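Local coordinates for DUF4439 domain-containing protein (Mycobacterium tuberculosis, PDB 2IB0) that is of unknown function but folds as a ferritin-like bundle of four helices and assembles with a second copy of itself, at residues 20-25 against 74-79; 46-51 against 149-154; 98-103 against 142-147; 119-122 against 126-129. One frame throughout, in Å; residues are numbered along the deposited sequence.

Contact 1. Residues 20-25 against 74-79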
# COMPACT_ATOMS: atom_id res chain seq x y z
N SER A 20 -11.40 -18.23 -13.88
CA SER A 20 -11.68 -17.28 -14.96
C SER A 20 -11.49 -15.81 -14.54
O SER A 20 -10.78 -15.08 -15.22
CB SER A 20 -13.09 -17.51 -15.48
OG SER A 20 -13.24 -16.94 -16.77
N ALA A 21 -12.09 -15.39 -13.41
CA ALA A 21 -11.93 -14.02 -12.90
C ALA A 21 -10.49 -13.74 -12.40
O ALA A 21 -9.96 -12.65 -12.60
CB ALA A 21 -12.95 -13.73 -11.78
N ASP A 22 -9.88 -14.76 -11.77
CA ASP A 22 -8.49 -14.72 -11.30
C ASP A 22 -7.53 -14.44 -12.48
O ASP A 22 -6.77 -13.47 -12.44
CB ASP A 22 -8.15 -16.05 -10.59
CG ASP A 22 -6.89 -15.99 -9.73
OD1 ASP A 22 -6.13 -14.97 -9.78
OD2 ASP A 22 -6.68 -16.98 -8.96
N ASN A 23 -7.60 -15.26 -13.53
CA ASN A 23 -6.80 -15.05 -14.75
C ASN A 23 -7.03 -13.70 -15.41
O ASN A 23 -6.08 -13.03 -15.86
CB ASN A 23 -7.07 -16.17 -15.78
CG ASN A 23 -6.56 -17.52 -15.30
OD1 ASN A 23 -5.89 -17.61 -14.26
ND2 ASN A 23 -6.87 -18.58 -16.04
N ALA A 24 -8.30 -13.32 -15.48
CA ALA A 24 -8.65 -12.05 -16.07
C ALA A 24 -8.06 -10.92 -15.29
O ALA A 24 -7.55 -9.99 -15.90
CB ALA A 24 -10.16 -11.89 -16.20
N ALA A 25 -8.12 -10.99 -13.94
CA ALA A 25 -7.56 -9.92 -13.16
C ALA A 25 -6.05 -9.83 -13.35
O ALA A 25 -5.50 -8.76 -13.35
CB ALA A 25 -7.93 -10.07 -11.63
N SER A 74 2.22 -18.39 -16.76
CA SER A 74 2.70 -19.68 -17.27
C SER A 74 2.41 -20.88 -16.35
O SER A 74 1.96 -21.95 -16.81
CB SER A 74 4.19 -19.62 -17.62
OG SER A 74 4.41 -18.63 -18.62
N ALA A 75 2.64 -20.69 -15.05
CA ALA A 75 2.28 -21.71 -14.07
C ALA A 75 0.78 -22.08 -14.12
O ALA A 75 0.41 -23.20 -13.78
CB ALA A 75 2.69 -21.26 -12.67
N ARG A 76 -0.05 -21.14 -14.56
CA ARG A 76 -1.48 -21.32 -14.69
C ARG A 76 -1.94 -21.92 -16.04
O ARG A 76 -3.13 -22.24 -16.20
CB ARG A 76 -2.20 -19.99 -14.49
CG ARG A 76 -2.02 -19.36 -13.12
CD ARG A 76 -2.84 -18.10 -13.04
NE ARG A 76 -2.81 -17.48 -11.71
CZ ARG A 76 -3.67 -16.56 -11.32
NH1 ARG A 76 -4.63 -16.14 -12.16
NH2 ARG A 76 -3.56 -16.01 -10.12
N GLY A 77 -1.02 -22.06 -17.00
CA GLY A 77 -1.37 -22.49 -18.36
C GLY A 77 -1.90 -21.36 -19.22
O GLY A 77 -2.61 -21.58 -20.20
N VAL A 78 -1.52 -20.14 -18.87
CA VAL A 78 -1.94 -18.97 -19.63
C VAL A 78 -0.71 -18.34 -20.29
O VAL A 78 0.29 -18.07 -19.62
CB VAL A 78 -2.66 -17.91 -18.72
CG1 VAL A 78 -3.02 -16.66 -19.50
CG2 VAL A 78 -3.91 -18.51 -18.04
N THR A 79 -0.78 -18.12 -21.59
CA THR A 79 0.29 -17.39 -22.27
C THR A 79 0.05 -15.90 -22.02
O THR A 79 -1.03 -15.38 -22.33
CB THR A 79 0.32 -17.64 -23.80
OG1 THR A 79 -0.95 -17.30 -24.35
CG2 THR A 79 0.67 -19.13 -24.13
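Arg76 turns the edge of its guanidinium to the first turns of helix 18-46, where it meets Asp22 and Asn23, and so ties the start of one helix of the four-helix bundle to the end of the next. Helix 52-75 finishes in a Schellman motif in which Gly77 takes a positive phi of 82°; Arg76, just before the turn, and Val78, just after it, both point at helix 18-46. The salt bridge illustrates how one oxygen can serve a whole guanidinium edge. Asp22 OD1 accepts Arg76 NH2 at 2.8 Å and, more weakly, Arg76 NH1 at 3.0 Å. The carboxylate and guanidinium planes stand 74° apart, and NH2 comes to OD1 from above the carboxylate plane, unlike a flat two-oxygen, two-nitrogen pairing. Asp22 holds CG anti to its backbone N (chi1 -164°), which swings OD1 toward the arginine. Arg76 is extended from CG to NE, which gives it the span to cross the gap. Its NH2 has a second salt-bridge partner in Asp126, so two carboxylates share this arginine; the other oxygen of Asp22, OD2, accepts the backbone N of Glu122. Asn23 runs past Arg76 in the opposite direction; its OD1 takes NH1 at 2.9 Å on a lone pair in the carbonyl plane. Beyond it, the methyl CG2 of Val78 packs 3.6 Å from Asn23 ND2.

Contact 2. Residues 46-51 against 149-154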
# COMPACT_ATOMS: atom_id res chain seq x y z
N LEU A 46 11.42 13.38 -19.84
CA LEU A 46 10.99 14.72 -19.46
C LEU A 46 11.64 15.27 -18.18
O LEU A 46 12.15 16.42 -18.20
CB LEU A 46 9.47 14.77 -19.26
CG LEU A 46 8.52 14.86 -20.46
CD1 LEU A 46 7.19 14.35 -20.00
CD2 LEU A 46 8.40 16.25 -21.01
N SER A 47 11.62 14.43 -17.12
CA SER A 47 11.93 14.72 -15.64
C SER A 47 13.08 15.69 -15.43
O SER A 47 14.03 15.61 -16.21
CB SER A 47 12.07 13.47 -14.86
OG SER A 47 10.79 12.92 -14.69
N PRO A 48 13.18 16.37 -14.25
CA PRO A 48 14.41 16.48 -13.43
C PRO A 48 15.40 15.37 -13.26
O PRO A 48 15.01 14.34 -12.75
CB PRO A 48 13.94 17.09 -12.11
CG PRO A 48 12.75 17.87 -12.49
CD PRO A 48 12.05 16.87 -13.44
N PRO A 49 16.70 15.65 -13.60
CA PRO A 49 17.83 14.84 -13.05
C PRO A 49 17.67 14.55 -11.53
O PRO A 49 18.06 13.45 -11.09
CB PRO A 49 19.08 15.72 -13.30
CG PRO A 49 18.68 16.69 -14.37
CD PRO A 49 17.17 16.75 -14.47
N GLY A 50 17.09 15.51 -10.78
CA GLY A 50 16.75 15.40 -9.33
C GLY A 50 15.88 14.20 -8.89
O GLY A 50 15.79 13.87 -7.72
N VAL A 51 15.20 13.56 -9.84
CA VAL A 51 14.36 12.41 -9.49
C VAL A 51 14.79 11.17 -10.29
O VAL A 51 14.00 10.24 -10.46
CB VAL A 51 12.84 12.69 -9.76
CG1 VAL A 51 12.32 13.83 -8.90
CG2 VAL A 51 12.61 12.96 -11.25
N GLY A 149 4.47 18.13 -4.56
CA GLY A 149 4.28 19.05 -3.41
C GLY A 149 5.47 19.94 -3.08
O GLY A 149 5.30 20.98 -2.48
N ALA A 150 6.67 19.49 -3.43
CA ALA A 150 7.90 20.28 -3.35
C ALA A 150 8.17 21.17 -4.58
O ALA A 150 9.11 22.00 -4.58
CB ALA A 150 9.11 19.33 -3.12
N TRP A 151 7.37 21.03 -5.63
CA TRP A 151 7.50 21.95 -6.74
C TRP A 151 6.45 23.03 -6.67
O TRP A 151 5.40 22.82 -6.07
CB TRP A 151 7.39 21.23 -8.08
CG TRP A 151 8.49 20.27 -8.34
CD1 TRP A 151 9.70 20.22 -7.74
CD2 TRP A 151 8.48 19.25 -9.36
NE1 TRP A 151 10.44 19.19 -8.28
CE2 TRP A 151 9.71 18.56 -9.27
CE3 TRP A 151 7.53 18.83 -10.31
CZ2 TRP A 151 10.04 17.51 -10.12
CZ3 TRP A 151 7.87 17.73 -11.19
CH2 TRP A 151 9.11 17.10 -11.07
N PRO A 152 6.67 24.16 -7.35
CA PRO A 152 5.63 25.22 -7.30
C PRO A 152 4.26 24.73 -7.88
O PRO A 152 4.19 24.01 -8.89
CB PRO A 152 6.22 26.39 -8.09
CG PRO A 152 7.58 25.99 -8.57
CD PRO A 152 7.81 24.50 -8.22
N ILE A 153 3.19 25.01 -7.16
CA ILE A 153 1.84 24.70 -7.69
C ILE A 153 1.47 25.88 -8.54
O ILE A 153 1.54 27.02 -8.08
CB ILE A 153 0.80 24.46 -6.59
CG1 ILE A 153 1.32 23.43 -5.54
CG2 ILE A 153 -0.59 24.10 -7.19
CD1 ILE A 153 1.73 22.05 -6.04
N THR A 154 1.11 25.64 -9.78
CA THR A 154 0.63 26.80 -10.56
C THR A 154 -0.72 26.55 -11.26
O THR A 154 -0.82 26.68 -12.50
CB THR A 154 1.67 27.22 -11.58
OG1 THR A 154 2.02 26.05 -12.33
CG2 THR A 154 2.93 27.73 -10.86
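The carbonyl O of Pro48 accepts the backbone N of Val51 at 3.0 Å, closing the short turn from which both residues present apolar groups to Trp151. Around that bond the chain passes through a brief 3-10 segment at Pro49 and Gly50, and Val51 then occupies the N-cap position of helix 52-75. What meets across the contact is wholly apolar. Trp151 sets CG beside its own backbone N (chi1 -65°), and the indole extends toward the turn with its six-membered ring leading. The proline meets the ring carbons CZ2 and CH2: Pro48 CG comes to 3.6 Å from Trp151 CZ2, while Pro48 CD lies 3.8 Å from Trp151 CH2. The two rings approach from opposite directions and meet at a slant, so this is a hydrophobic touch and not a stack. Val51 adds a looser contact, its CG1 4.5 Å from Trp151 CZ2. The pairing exemplifies how loop residues close off the end of a bundle: Trp151, just past helix 124-150, bridges to the connection between helices 18-46 and 52-75. Helix 96-120 supplies the neighbouring surface, with Ala100 against Trp151 and Ala96 against Pro48, while Val51 also packs on Trp144 and Val147 of helix 124-150.

Contact 3. Residues 98-103 against 142-147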
# COMPACT_ATOMS: atom_id res chain seq x y z
N ASP A 98 4.54 17.76 -15.76
CA ASP A 98 3.51 16.83 -16.19
C ASP A 98 3.91 15.40 -15.89
O ASP A 98 3.05 14.55 -15.71
CB ASP A 98 3.27 16.94 -17.67
CG ASP A 98 2.72 18.26 -18.07
OD1 ASP A 98 1.99 18.87 -17.26
OD2 ASP A 98 3.01 18.68 -19.20
N ALA A 99 5.21 15.15 -15.86
CA ALA A 99 5.74 13.78 -15.77
C ALA A 99 5.54 13.13 -14.38
O ALA A 99 5.24 11.93 -14.30
CB ALA A 99 7.21 13.75 -16.15
N ALA A 100 5.80 13.91 -13.33
CA ALA A 100 5.40 13.55 -11.95
C ALA A 100 3.87 13.26 -11.78
O ALA A 100 3.49 12.28 -11.15
CB ALA A 100 5.88 14.61 -10.99
N ARG A 101 3.00 14.09 -12.37
CA ARG A 101 1.58 13.78 -12.38
C ARG A 101 1.29 12.48 -13.13
O ARG A 101 0.41 11.71 -12.74
CB ARG A 101 0.79 14.92 -13.02
CG ARG A 101 0.57 16.11 -12.08
CD ARG A 101 -0.44 17.18 -12.68
NE ARG A 101 0.14 18.01 -13.77
CZ ARG A 101 1.00 19.03 -13.57
NH1 ARG A 101 1.42 19.32 -12.33
NH2 ARG A 101 1.46 19.75 -14.60
N LEU A 102 1.99 12.26 -14.23
CA LEU A 102 1.81 11.03 -15.01
C LEU A 102 2.20 9.85 -14.14
O LEU A 102 1.52 8.84 -14.15
CB LEU A 102 2.71 11.05 -16.28
CG LEU A 102 2.76 9.80 -17.17
CD1 LEU A 102 1.37 9.39 -17.63
CD2 LEU A 102 3.68 10.06 -18.38
N ALA A 103 3.34 9.96 -13.47
CA ALA A 103 3.83 8.89 -12.59
C ALA A 103 2.79 8.57 -11.50
O ALA A 103 2.52 7.42 -11.22
CB ALA A 103 5.15 9.27 -11.95
N THR A 142 2.80 7.91 -3.44
CA THR A 142 3.02 8.91 -2.41
C THR A 142 4.39 9.59 -2.63
O THR A 142 4.54 10.77 -2.36
CB THR A 142 2.98 8.34 -0.94
OG1 THR A 142 4.15 7.55 -0.72
CG2 THR A 142 1.78 7.48 -0.71
N ARG A 143 5.39 8.83 -3.04
CA ARG A 143 6.71 9.40 -3.35
C ARG A 143 6.68 10.45 -4.50
O ARG A 143 7.35 11.46 -4.43
CB ARG A 143 7.71 8.29 -3.69
CG ARG A 143 7.96 7.42 -2.51
CD ARG A 143 8.94 6.25 -2.74
NE ARG A 143 10.29 6.76 -3.00
CZ ARG A 143 11.28 6.10 -3.61
NH1 ARG A 143 11.13 4.84 -4.07
NH2 ARG A 143 12.46 6.72 -3.78
N TRP A 144 5.91 10.20 -5.54
CA TRP A 144 5.76 11.17 -6.63
C TRP A 144 4.91 12.39 -6.25
O TRP A 144 5.16 13.48 -6.73
CB TRP A 144 5.21 10.50 -7.90
CG TRP A 144 6.24 9.71 -8.61
CD1 TRP A 144 6.39 8.34 -8.62
CD2 TRP A 144 7.29 10.24 -9.46
NE1 TRP A 144 7.48 7.99 -9.41
CE2 TRP A 144 8.04 9.13 -9.94
CE3 TRP A 144 7.66 11.54 -9.86
CZ2 TRP A 144 9.16 9.28 -10.82
CZ3 TRP A 144 8.78 11.69 -10.74
CH2 TRP A 144 9.51 10.56 -11.19
N ASN A 145 3.93 12.18 -5.36
CA ASN A 145 3.13 13.26 -4.81
C ASN A 145 3.96 14.18 -3.92
O ASN A 145 3.72 15.38 -3.85
CB ASN A 145 1.98 12.68 -4.01
CG ASN A 145 0.71 12.54 -4.83
OD1 ASN A 145 0.02 11.48 -4.78
ND2 ASN A 145 0.35 13.61 -5.55
N ARG A 146 4.92 13.59 -3.21
CA ARG A 146 5.87 14.33 -2.42
C ARG A 146 6.79 15.16 -3.34
O ARG A 146 7.11 16.30 -3.02
CB ARG A 146 6.69 13.36 -1.56
CG ARG A 146 7.52 14.00 -0.50
CD ARG A 146 7.93 12.90 0.51
NE ARG A 146 6.78 12.45 1.33
CZ ARG A 146 6.48 11.18 1.64
NH1 ARG A 146 7.22 10.16 1.22
NH2 ARG A 146 5.41 10.93 2.38
N VAL A 147 7.19 14.59 -4.48
CA VAL A 147 7.87 15.38 -5.51
C VAL A 147 7.02 16.58 -5.99
O VAL A 147 7.48 17.73 -5.97
CB VAL A 147 8.36 14.47 -6.69
CG1 VAL A 147 8.96 15.32 -7.82
CG2 VAL A 147 9.42 13.48 -6.17
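Ala100 and Trp144 bring their CA atoms to 5.8 Å where segments 98-103 and 142-147, of helices 96-120 and 124-150, run nearly antiparallel, their axes 8.9 Å apart at closest and their directions at 158°. Small residues suit this approach: two alanines on one helix make room for one large ring on the other. Trp144 starts with CG beside its own backbone N (chi1 -76°), and its indole lies against the facing helix. Ala103 CB sits squarely over one face of the five-membered ring, 3.4 Å from its centroid and 7° off the ring normal, a CH-pi contact. One turn earlier, Ala100 borders the six-membered part: its CA, at a slant to the ring, and its CB both stand 3.7 Å from Trp144 CE3. Val147 follows a turn after Trp144 and reaches Ala100 more loosely, CG1 to CB at 4.5 Å. The indole thus spans a full turn of the alanine-bearing helix. This is buried core of the bundle, and the other two helices complete it: Val43 of helix 18-46 and Leu54 and Val55 of helix 52-75 pack on Trp144, Tyr40 lies on Ala103, and the Thr142, Arg143 and Arg146 side of helix 124-150 faces the second subunit.

Contact 4. Residues 119-122 against 126-129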
# COMPACT_ATOMS: atom_id res chain seq x y z
N GLU A 119 -8.54 -9.22 -4.79
CA GLU A 119 -9.94 -9.57 -4.65
C GLU A 119 -10.30 -10.93 -5.31
O GLU A 119 -11.04 -11.73 -4.74
CB GLU A 119 -10.75 -8.43 -5.27
CG GLU A 119 -12.25 -8.67 -5.18
CD GLU A 119 -13.05 -7.48 -5.69
OE1 GLU A 119 -12.47 -6.56 -6.28
OE2 GLU A 119 -14.27 -7.48 -5.47
N HIS A 120 -9.77 -11.20 -6.51
CA HIS A 120 -10.12 -12.41 -7.27
C HIS A 120 -9.09 -13.54 -7.22
O HIS A 120 -9.33 -14.59 -7.79
CB HIS A 120 -10.41 -12.07 -8.75
CG HIS A 120 -11.53 -11.09 -8.94
ND1 HIS A 120 -12.84 -11.38 -8.62
CD2 HIS A 120 -11.54 -9.82 -9.40
CE1 HIS A 120 -13.60 -10.33 -8.86
NE2 HIS A 120 -12.84 -9.37 -9.34
N ALA A 121 -7.96 -13.33 -6.54
CA ALA A 121 -6.92 -14.38 -6.50
C ALA A 121 -7.35 -15.47 -5.58
O ALA A 121 -7.64 -15.20 -4.40
CB ALA A 121 -5.59 -13.83 -6.05
N GLU A 122 -7.34 -16.70 -6.09
CA GLU A 122 -7.79 -17.89 -5.29
C GLU A 122 -6.79 -18.35 -4.25
O GLU A 122 -7.17 -18.79 -3.13
CB GLU A 122 -8.18 -19.03 -6.20
CG GLU A 122 -9.26 -18.66 -7.21
CD GLU A 122 -10.01 -19.84 -7.69
OE1 GLU A 122 -9.64 -20.34 -8.76
OE2 GLU A 122 -10.96 -20.30 -6.98
N ASP A 126 -0.79 -15.99 -4.31
CA ASP A 126 -1.08 -14.97 -5.32
C ASP A 126 -1.67 -13.70 -4.71
O ASP A 126 -1.36 -12.60 -5.16
CB ASP A 126 -1.98 -15.50 -6.41
CG ASP A 126 -1.30 -16.55 -7.26
OD1 ASP A 126 -0.10 -16.81 -7.02
OD2 ASP A 126 -1.95 -17.11 -8.19
N ARG A 127 -2.53 -13.84 -3.70
CA ARG A 127 -3.01 -12.66 -2.98
C ARG A 127 -1.92 -11.91 -2.24
O ARG A 127 -1.95 -10.68 -2.19
CB ARG A 127 -4.10 -13.00 -1.97
CG ARG A 127 -5.36 -13.52 -2.57
CD ARG A 127 -6.42 -13.52 -1.49
NE ARG A 127 -6.11 -14.31 -0.31
CZ ARG A 127 -6.27 -15.63 -0.22
NH1 ARG A 127 -6.70 -16.32 -1.29
NH2 ARG A 127 -5.99 -16.26 0.92
N VAL A 128 -0.98 -12.63 -1.62
CA VAL A 128 0.14 -11.95 -0.99
C VAL A 128 0.97 -11.18 -2.02
O VAL A 128 1.35 -10.06 -1.75
CB VAL A 128 1.01 -12.86 -0.07
CG1 VAL A 128 2.35 -12.20 0.30
CG2 VAL A 128 0.25 -13.21 1.21
N PHE A 129 1.21 -11.76 -3.20
CA PHE A 129 2.00 -11.12 -4.26
C PHE A 129 1.30 -9.85 -4.75
O PHE A 129 1.94 -8.79 -4.96
CB PHE A 129 2.24 -12.10 -5.40
CG PHE A 129 2.96 -11.49 -6.61
CD1 PHE A 129 4.33 -11.63 -6.76
CD2 PHE A 129 2.25 -10.76 -7.57
CE1 PHE A 129 4.99 -11.08 -7.87
CE2 PHE A 129 2.92 -10.18 -8.67
CZ PHE A 129 4.29 -10.36 -8.81
O HOH W 1 -4.52 -17.66 -7.54
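Ala121 and Arg127 meet across the tight turn of an alpha-alpha hairpin, the connection between helices 96-120 and 124-150 of the four-helix bundle. Apolar contact comes first. Ala121, the first residue to leave helical geometry, points its methyl at the start of the next helix, where CB lies 3.5 Å from Arg127 CG and 4.0 Å from Asp126 CB. The direct polar contacts are weak and share one donor. Arg127 is bent at chi3 (-58°), which folds its guanidinium back over the turn, and NH1 points between two carbonyls lying at its edge and near its plane: Ala121 O, long at 3.4 Å but nearly straight (166°), and Glu122 O, at 3.1 Å but bent (124°). The stronger bond comes from across the dimer interface, where NE donates to Val118 O of the second subunit; Glu119 O of that subunit is a weak partner of NH2. The same arginine thus bridges its own hairpin, weakly, and the two chains. Asp126 has its main partner in Arg76. A water-mediated link completes the set: the water donates to Asp126 OD2 at 2.7 Å and weakly accepts Glu122 N at 3.3 Å.

How the contacts relate
Helix 18-46 opens contact 1 near the N terminus, and the chain closes that loop after helix 52-75, having made the first hairpin of the bundle. Contact 2 begins at the turn inside that hairpin and closes only beyond helix 124-150, so the two cross. The long connection after contact 1 leads to helix 96-120, which starts contact 3 within the span of contact 2; contact 4, innermost, is the turn of this second hairpin. Two clusters result at opposite ends of the bundle. Contacts 1 and 4 touch through a salt bridge, a probable hydrogen bond and close packing, contacts 2 and 3 through apolar packing, and the centres of contacts 1 and 2 are about 39 Å apart.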